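Local coordinates for phosphoserine aminotransferase (Bacillus circulans, PDB 2C0R), which catalyses the reversible, pyridoxal-phosphate-dependent transfer of an amino group between phosphoserine and 2-oxoglutarate, a step in the biosynthesis of serine, at residues K253-R258 against I338-P343. The protein carries 1 engineered substitution. Numbering follows the deposited sequence.
Sequences KWIEER and IYNAVP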
loop_
_atom_site.group_PDB
_atom_site.type_symbol
_atom_site.label_atom_id
_atom_site.label_comp_id
_atom_site.label_asym_id
_atom_site.label_seq_id
_atom_site.Cartn_x
_atom_site.Cartn_y
_atom_site.Cartn_z
ATOM N N LYS A 253 14.883 -12.139 6.672
ATOM C CA LYS A 253 16.062 -12.461 7.491
ATOM C C LYS A 253 15.713 -13.423 8.614
ATOM O O LYS A 253 16.417 -14.368 8.887
ATOM C CB LYS A 253 16.627 -11.170 8.068
ATOM C CG LYS A 253 17.397 -10.284 7.095
ATOM C CD LYS A 253 17.641 -8.920 7.766
ATOM C CE LYS A 253 18.267 -7.944 6.739
ATOM N NZ LYS A 253 18.470 -6.615 7.387
ATOM N N TRP A 254 14.588 -13.149 9.287
ATOM C CA TRP A 254 14.190 -14.035 10.406
ATOM C C TRP A 254 13.883 -15.434 9.896
ATOM O O TRP A 254 14.239 -16.413 10.541
ATOM C CB TRP A 254 13.010 -13.357 11.098
ATOM C CG TRP A 254 12.326 -14.180 12.147
ATOM C CD1 TRP A 254 12.650 -14.217 13.500
ATOM C CD2 TRP A 254 11.220 -15.089 11.996
ATOM N NE1 TRP A 254 11.807 -15.081 14.165
ATOM C CE2 TRP A 254 10.934 -15.621 13.265
ATOM C CE3 TRP A 254 10.450 -15.496 10.901
ATOM C CZ2 TRP A 254 9.904 -16.543 13.456
ATOM C CZ3 TRP A 254 9.428 -16.404 11.086
ATOM C CH2 TRP A 254 9.163 -16.924 12.363
ATOM N N ILE A 255 13.241 -15.561 8.726
ATOM C CA ILE A 255 12.960 -16.932 8.239
ATOM C C ILE A 255 14.264 -17.665 8.026
ATOM O O ILE A 255 14.404 -18.856 8.354
ATOM C CB ILE A 255 12.123 -16.872 6.941
ATOM C CG1 ILE A 255 10.729 -16.318 7.160
ATOM C CG2 ILE A 255 12.021 -18.284 6.324
ATOM C CD1 ILE A 255 9.876 -16.080 5.914
ATOM N N GLU A 256 15.239 -16.940 7.478
ATOM C CA GLU A 256 16.542 -17.592 7.246
ATOM C C GLU A 256 17.096 -18.035 8.588
ATOM O O GLU A 256 17.638 -19.141 8.727
ATOM C CB GLU A 256 17.472 -16.645 6.485
ATOM C CG GLU A 256 18.887 -17.135 6.325
ATOM C CD GLU A 256 19.159 -18.176 5.264
ATOM O OE1 GLU A 256 20.306 -18.166 4.743
ATOM O OE2 GLU A 256 18.286 -19.019 4.940
ATOM N N GLU A 257 16.969 -17.199 9.610
ATOM C CA GLU A 257 17.527 -17.541 10.919
ATOM C C GLU A 257 16.840 -18.726 11.571
ATOM O O GLU A 257 17.397 -19.347 12.480
ATOM C CB GLU A 257 17.334 -16.399 11.914
ATOM C CG GLU A 257 18.152 -15.163 11.685
ATOM C CD GLU A 257 17.712 -14.020 12.598
ATOM O OE1 GLU A 257 16.591 -14.065 13.167
ATOM O OE2 GLU A 257 18.511 -13.078 12.732
ATOM N N ARG A 258 15.624 -18.966 11.129
ATOM C CA ARG A 258 14.792 -20.004 11.687
ATOM C C ARG A 258 15.052 -21.323 10.956
ATOM O O ARG A 258 14.352 -22.290 11.212
ATOM C CB ARG A 258 13.324 -19.638 11.552
ATOM C CG ARG A 258 12.781 -18.518 12.412
ATOM C CD ARG A 258 12.505 -19.049 13.817
ATOM N NE ARG A 258 12.996 -18.185 14.847
ATOM C CZ ARG A 258 13.827 -17.173 14.952
ATOM N NH1 ARG A 258 14.522 -16.636 13.953
ATOM N NH2 ARG A 258 13.968 -16.664 16.180
ATOM N N ILE A 338 -2.039 -19.788 12.393
ATOM C CA ILE A 338 -0.799 -20.193 13.047
ATOM C C ILE A 338 0.374 -20.042 12.095
ATOM O O ILE A 338 1.273 -20.870 11.964
ATOM C CB ILE A 338 -0.902 -21.619 13.614
ATOM C CG1 ILE A 338 -1.438 -22.597 12.560
ATOM C CG2 ILE A 338 -1.756 -21.638 14.878
ATOM C CD1 ILE A 338 -1.349 -24.041 13.122
ATOM N N TYR A 339 0.333 -18.875 11.410
ATOM C CA TYR A 339 1.387 -18.476 10.511
ATOM C C TYR A 339 2.764 -18.562 11.136
ATOM O O TYR A 339 2.858 -18.716 12.346
ATOM C CB TYR A 339 1.156 -17.006 10.109
ATOM C CG TYR A 339 -0.203 -16.818 9.490
ATOM C CD1 TYR A 339 -1.122 -15.938 10.027
ATOM C CD2 TYR A 339 -0.563 -17.513 8.350
ATOM C CE1 TYR A 339 -2.352 -15.741 9.475
ATOM C CE2 TYR A 339 -1.811 -17.338 7.762
ATOM C CZ TYR A 339 -2.691 -16.471 8.339
ATOM O OH TYR A 339 -3.925 -16.262 7.779
ATOM N N ASN A 340 3.803 -18.466 10.291
ATOM C CA ASN A 340 5.156 -18.708 10.771
ATOM C C ASN A 340 5.512 -18.076 12.108
ATOM O O ASN A 340 6.073 -18.759 12.969
ATOM C CB ASN A 340 6.260 -18.182 9.846
ATOM C CG ASN A 340 6.347 -18.853 8.483
ATOM O OD1 ASN A 340 5.752 -19.892 8.227
ATOM N ND2 ASN A 340 7.088 -18.216 7.567
ATOM N N ALA A 341 5.177 -16.807 12.303
ATOM C CA ALA A 341 5.598 -16.074 13.478
ATOM C C ALA A 341 4.735 -16.366 14.695
ATOM O O ALA A 341 5.156 -15.956 15.789
ATOM C CB ALA A 341 5.572 -14.566 13.218
ATOM N N VAL A 342 3.643 -17.090 14.599
ATOM C CA VAL A 342 2.877 -17.467 15.806
ATOM C C VAL A 342 3.727 -18.480 16.566
ATOM O O VAL A 342 4.076 -19.529 15.994
ATOM C CB VAL A 342 1.508 -18.039 15.399
ATOM C CG1 VAL A 342 0.802 -18.514 16.665
ATOM C CG2 VAL A 342 0.680 -16.994 14.654
ATOM N N PRO A 343 4.122 -18.216 17.799
ATOM C CA PRO A 343 5.026 -19.093 18.520
ATOM C C PRO A 343 4.332 -20.374 18.982
ATOM O O PRO A 343 3.136 -20.445 19.207
ATOM C CB PRO A 343 5.428 -18.261 19.748
ATOM C CG PRO A 343 5.146 -16.839 19.350
ATOM C CD PRO A 343 3.855 -16.979 18.578
#
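Asn340, second residue of the type I turn from Tyr339 to Val342, meets the C-terminal end of helix 242-257 with both its backbone and its side chain. Its carbonyl O lies at the edge of the Trp254 indole, near the ring plane, 3.6 Å from CH2, and its CB sits 3.8 Å from Trp254 CZ3. The indole reaches the turn because CG of Trp254 stands anti to the backbone N (chi1 172°), sending the six-membered ring outward from the helix. Beyond CB the amide plane is turned 32° from the indole, and Asn340 ND2 passes 3.9 Å from Ile255 CD1. Next along the turn, Ala341 brings its CA to 3.8 Å from Trp254 CH2, approaching the ring obliquely. Arg258, just past the helix, lays CG over one indole face, 3.5 Å above the plane. Van der Waals packing thus joins helix 242-257 to the loop before helix 344-361, where the side chain of Asn340 is about 10 Å from that of Lys197, the cofactor-carrying lysine, not joined to it here. Hydrogen bonds from OD1 to Asn268 ND2 and from ND2 to Leu179 O fix the rotation of the buried Asn340 amide, whose contact with Ile255 and Trp254 is non-polar.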